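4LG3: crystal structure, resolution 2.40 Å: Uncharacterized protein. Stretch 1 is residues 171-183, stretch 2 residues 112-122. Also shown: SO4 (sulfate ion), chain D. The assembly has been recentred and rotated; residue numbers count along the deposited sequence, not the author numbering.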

# COMPACT_ATOMS: atom_id res chain seq x y z
N PRO A 171 12.42 0.85 2.09
CA PRO A 171 13.54 0.59 1.17
C PRO A 171 13.32 1.11 -0.24
O PRO A 171 14.25 1.15 -1.02
CB PRO A 171 13.64 -0.95 1.14
CG PRO A 171 12.31 -1.43 1.49
CD PRO A 171 11.64 -0.38 2.35
N VAL A 172 12.06 1.44 -0.60
CA VAL A 172 11.67 1.83 -1.95
C VAL A 172 10.46 2.75 -1.85
O VAL A 172 9.36 2.30 -1.50
CB VAL A 172 11.36 0.58 -2.86
CG1 VAL A 172 10.70 0.99 -4.16
CG2 VAL A 172 12.60 -0.26 -3.16
N PHE A 173 10.64 4.01 -2.25
CA PHE A 173 9.62 5.04 -2.28
C PHE A 173 8.73 4.93 -3.54
O PHE A 173 9.20 4.52 -4.62
CB PHE A 173 10.27 6.46 -2.21
CG PHE A 173 10.65 6.87 -0.80
CD1 PHE A 173 9.68 7.02 0.19
CD2 PHE A 173 11.98 7.11 -0.47
CE1 PHE A 173 10.04 7.39 1.50
CE2 PHE A 173 12.34 7.46 0.84
CZ PHE A 173 11.36 7.60 1.82
N PRO A 174 7.46 5.36 -3.45
CA PRO A 174 6.58 5.31 -4.63
C PRO A 174 6.98 6.34 -5.66
O PRO A 174 7.67 7.30 -5.35
CB PRO A 174 5.18 5.59 -4.04
CG PRO A 174 5.32 5.39 -2.54
CD PRO A 174 6.72 5.86 -2.27
N GLU A 175 6.58 6.11 -6.89
CA GLU A 175 6.78 7.02 -8.02
C GLU A 175 5.43 7.28 -8.65
O GLU A 175 4.60 6.37 -8.58
CB GLU A 175 7.69 6.40 -9.11
CG GLU A 175 9.06 5.90 -8.72
CD GLU A 175 9.78 5.29 -9.90
OE1 GLU A 175 9.10 4.85 -10.85
OE2 GLU A 175 11.04 5.30 -9.89
N PRO A 176 5.21 8.38 -9.42
CA PRO A 176 3.94 8.46 -10.17
C PRO A 176 3.89 7.35 -11.23
O PRO A 176 4.91 6.73 -11.53
CB PRO A 176 3.99 9.86 -10.81
CG PRO A 176 5.12 10.58 -10.13
CD PRO A 176 6.08 9.54 -9.68
N PHE A 177 2.71 7.05 -11.75
CA PHE A 177 2.59 6.07 -12.84
C PHE A 177 1.71 6.70 -13.91
O PHE A 177 0.90 7.58 -13.58
CB PHE A 177 2.15 4.66 -12.40
CG PHE A 177 0.70 4.42 -12.03
CD1 PHE A 177 -0.29 4.35 -13.02
CD2 PHE A 177 0.35 4.11 -10.72
CE1 PHE A 177 -1.61 4.07 -12.69
CE2 PHE A 177 -0.98 3.84 -10.39
CZ PHE A 177 -1.95 3.81 -11.38
N PRO A 178 1.93 6.37 -15.20
CA PRO A 178 1.21 7.09 -16.26
C PRO A 178 -0.30 6.84 -16.29
O PRO A 178 -0.78 5.74 -16.04
CB PRO A 178 1.87 6.60 -17.55
CG PRO A 178 3.16 6.02 -17.13
CD PRO A 178 2.90 5.43 -15.78
N GLN A 179 -1.02 7.92 -16.62
CA GLN A 179 -2.47 8.00 -16.77
C GLN A 179 -2.98 6.98 -17.82
O GLN A 179 -4.06 6.44 -17.64
CB GLN A 179 -2.81 9.44 -17.19
CG GLN A 179 -4.30 9.75 -17.33
CD GLN A 179 -4.97 10.10 -16.03
OE1 GLN A 179 -4.36 10.60 -15.07
NE2 GLN A 179 -6.29 9.91 -16.00
N GLU A 180 -2.18 6.71 -18.89
CA GLU A 180 -2.51 5.79 -19.99
C GLU A 180 -2.62 4.32 -19.52
O GLU A 180 -3.28 3.52 -20.18
CB GLU A 180 -1.51 5.93 -21.17
CG GLU A 180 -0.04 6.11 -20.79
CD GLU A 180 0.51 7.54 -20.76
OE1 GLU A 180 -0.03 8.39 -20.00
OE2 GLU A 180 1.53 7.78 -21.44
N TRP A 181 -2.01 3.98 -18.36
CA TRP A 181 -2.08 2.64 -17.77
C TRP A 181 -3.49 2.29 -17.25
O TRP A 181 -3.78 1.11 -17.04
CB TRP A 181 -1.09 2.53 -16.59
CG TRP A 181 0.35 2.41 -16.98
CD1 TRP A 181 0.90 2.59 -18.22
CD2 TRP A 181 1.44 2.11 -16.10
NE1 TRP A 181 2.26 2.38 -18.18
CE2 TRP A 181 2.62 2.09 -16.88
CE3 TRP A 181 1.53 1.83 -14.73
CZ2 TRP A 181 3.87 1.82 -16.33
CZ3 TRP A 181 2.77 1.53 -14.19
CH2 TRP A 181 3.92 1.52 -14.99
N THR A 182 -4.33 3.31 -16.99
CA THR A 182 -5.70 3.20 -16.48
C THR A 182 -6.71 3.00 -17.61
O THR A 182 -7.89 2.78 -17.33
CB THR A 182 -6.08 4.45 -15.67
OG1 THR A 182 -6.25 5.55 -16.57
CG2 THR A 182 -5.06 4.80 -14.58
N ARG A 183 -6.28 3.17 -18.88
CA ARG A 183 -7.15 3.04 -20.05
C ARG A 183 -7.43 1.56 -20.29
O ARG A 183 -6.47 0.77 -20.44
CB ARG A 183 -6.52 3.71 -21.30
CG ARG A 183 -6.23 5.20 -21.13
CD ARG A 183 -5.96 5.93 -22.44
NE ARG A 183 -4.63 5.67 -23.00
CZ ARG A 183 -4.13 6.25 -24.09
NH1 ARG A 183 -4.84 7.15 -24.75
NH2 ARG A 183 -2.92 5.94 -24.52
OXT ARG A 183 -8.62 1.17 -20.22
S SO4 D . -12.62 4.55 -17.30
O1 SO4 D . -12.95 3.29 -17.98
O2 SO4 D . -13.61 4.77 -16.24
O3 SO4 D . -11.25 4.48 -16.77
O4 SO4 D . -12.70 5.65 -18.26
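Stretch 2, residues 112-122: TWNTLQATPRG

Stretch 2 runs antiparallel to stretch 1 where the two pair, around E175-F177 and L116-A118, and packs on it over a contact that buries 858 Å², both sides summed. Residues 113-118 form a strand, interrupted at T115 by a left-handed backbone conformation (phi/psi 58/49); N114 and T115 point away from stretch 1. T119 to G122 continue as a loop. Against them stretch 1 offers only a short strand, E175 and P176, followed by a turn into a 3-10 segment at 179-182. The register sets P174 beside T119, with CA atoms 4.0 Å apart, and P176 beside Q117, with CA atoms 4.2 Å apart; farther on, the chains open, and the CA atoms of Q179 and W113 are separated by 7.2 Å.

The backbone pairing centres on E175 and A118. A118 N donates to E175 O at 2.8 Å and E175 N to A118 O at 2.9 Å, closing a reciprocal pair. Two residues along, F177 N donates to L116 O at 3.2 Å, with an N-H...O angle of 141°. Between these bonds lies P176, which has no amide hydrogen to give, but its position in the non-hydrogen-bonded pair with Q117 asks for none. Here the chains draw close enough for two CA-H...O contacts, P176 CA to L116 O and Q117 CA to E175 O, both 3.2 Å. The side chains of P176 and Q117 diverge from this close approach.

The main relief of the interface is made by L116 and F177. The F177 side chain leaves its CA sideways, with chi1 in the p well, and the ring end comes nearer to stretch 2, where it meets L116. L116 CB lies over one face of this ring, 3.6 Å from the centroid and 7° off the normal, while L116 CD2 approaches F177 CZ at 3.6 Å. A118 contributes a small methyl to the same patch, its CB 3.9 Å from F177 CD2. L116 CD1 also lies 3.7 Å from Q179 OE1 and 4.0 Å from T182 CG2. L116 thus fills the hollow between the phenylalanine ring and the 3-10 turn, and has the largest area covered of any residue in either stretch.

Beyond it, W113 presents a flat surface to that turn. T182 CB sits 3.6 Å from the centroid of the five-membered ring and only 3° off its normal, so the threonine is a knob set squarely on the indole face. T182 OG1 bonds back to Q179 O at 2.6 Å, tying the knob to its own turn. Q179 folds its amide toward the same tryptophan, bringing NE2 to 3.5 Å from W113 CB. At the ring edge, W113 NE1 donates to sulfate O3 at 2.9 Å.

At the opposite end, V172 points toward the loop of stretch 2 and wedges among its residues. V172 CG1 lies 3.3 Å from P120 CD and 3.7 Å from T119 CB, whereas V172 CG2 rests over one face of the R121 guanidinium, 3.4 Å from R121 NH2.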

# COMPACT_ATOMS: atom_id res chain seq x y z
N THR A 112 -10.86 11.58 -14.02
CA THR A 112 -11.40 10.25 -13.73
C THR A 112 -10.40 9.51 -12.85
O THR A 112 -10.80 8.80 -11.93
CB THR A 112 -11.71 9.53 -15.05
OG1 THR A 112 -12.51 10.41 -15.85
CG2 THR A 112 -12.44 8.19 -14.85
N TRP A 113 -9.11 9.68 -13.13
CA TRP A 113 -8.03 9.04 -12.38
C TRP A 113 -7.05 10.09 -11.85
O TRP A 113 -6.72 11.05 -12.55
CB TRP A 113 -7.30 7.98 -13.23
CG TRP A 113 -8.15 6.78 -13.55
CD1 TRP A 113 -8.93 6.59 -14.65
CD2 TRP A 113 -8.30 5.60 -12.74
NE1 TRP A 113 -9.56 5.37 -14.58
CE2 TRP A 113 -9.17 4.73 -13.44
CE3 TRP A 113 -7.77 5.19 -11.51
CZ2 TRP A 113 -9.54 3.48 -12.92
CZ3 TRP A 113 -8.13 3.95 -11.00
CH2 TRP A 113 -9.02 3.11 -11.70
N ASN A 114 -6.62 9.92 -10.60
CA ASN A 114 -5.66 10.82 -9.95
C ASN A 114 -4.91 10.08 -8.86
O ASN A 114 -5.31 8.98 -8.48
CB ASN A 114 -6.38 12.02 -9.34
CG ASN A 114 -5.55 13.29 -9.30
OD1 ASN A 114 -4.32 13.28 -9.39
ND2 ASN A 114 -6.23 14.41 -9.16
N THR A 115 -3.81 10.68 -8.37
CA THR A 115 -2.98 10.19 -7.27
C THR A 115 -2.47 8.81 -7.64
O THR A 115 -2.58 7.84 -6.87
CB THR A 115 -3.76 10.24 -5.92
OG1 THR A 115 -4.53 11.44 -5.85
CG2 THR A 115 -2.84 10.17 -4.70
N LEU A 116 -1.94 8.73 -8.87
CA LEU A 116 -1.45 7.48 -9.43
C LEU A 116 -0.02 7.28 -9.01
O LEU A 116 0.83 8.05 -9.41
CB LEU A 116 -1.60 7.49 -10.95
CG LEU A 116 -3.02 7.75 -11.49
CD1 LEU A 116 -3.02 7.84 -13.03
CD2 LEU A 116 -4.02 6.72 -10.94
N GLN A 117 0.22 6.32 -8.11
CA GLN A 117 1.57 6.03 -7.62
C GLN A 117 1.81 4.57 -7.57
O GLN A 117 0.89 3.80 -7.35
CB GLN A 117 1.84 6.62 -6.23
CG GLN A 117 1.72 8.12 -6.12
CD GLN A 117 1.95 8.55 -4.69
OE1 GLN A 117 2.99 9.12 -4.36
NE2 GLN A 117 0.98 8.27 -3.81
N ALA A 118 3.05 4.17 -7.79
CA ALA A 118 3.49 2.78 -7.69
C ALA A 118 4.99 2.75 -7.48
O ALA A 118 5.70 3.59 -8.05
CB ALA A 118 3.09 1.97 -8.92
N THR A 119 5.46 1.85 -6.62
CA THR A 119 6.90 1.68 -6.36
C THR A 119 7.50 0.93 -7.58
O THR A 119 6.77 0.18 -8.24
CB THR A 119 7.13 0.93 -5.03
OG1 THR A 119 6.35 -0.26 -5.02
CG2 THR A 119 6.82 1.76 -3.81
N PRO A 120 8.81 1.06 -7.88
CA PRO A 120 9.35 0.33 -9.06
C PRO A 120 9.27 -1.20 -8.94
O PRO A 120 9.38 -1.89 -9.94
CB PRO A 120 10.80 0.81 -9.17
CG PRO A 120 11.12 1.46 -7.86
CD PRO A 120 9.83 1.93 -7.25
N ARG A 121 9.06 -1.72 -7.72
CA ARG A 121 8.95 -3.16 -7.36
C ARG A 121 8.32 -3.33 -5.99
O ARG A 121 8.24 -2.35 -5.24
CB ARG A 121 10.34 -3.82 -7.35
CG ARG A 121 11.33 -3.18 -6.36
CD ARG A 121 12.48 -4.11 -6.04
NE ARG A 121 13.46 -3.51 -5.12
CZ ARG A 121 13.50 -3.73 -3.81
NH1 ARG A 121 12.62 -4.53 -3.23
NH2 ARG A 121 14.43 -3.16 -3.07
N GLY A 122 7.95 -4.56 -5.65
CA GLY A 122 7.49 -4.90 -4.31
C GLY A 122 8.68 -5.18 -3.40
O GLY A 122 9.82 -4.90 -3.78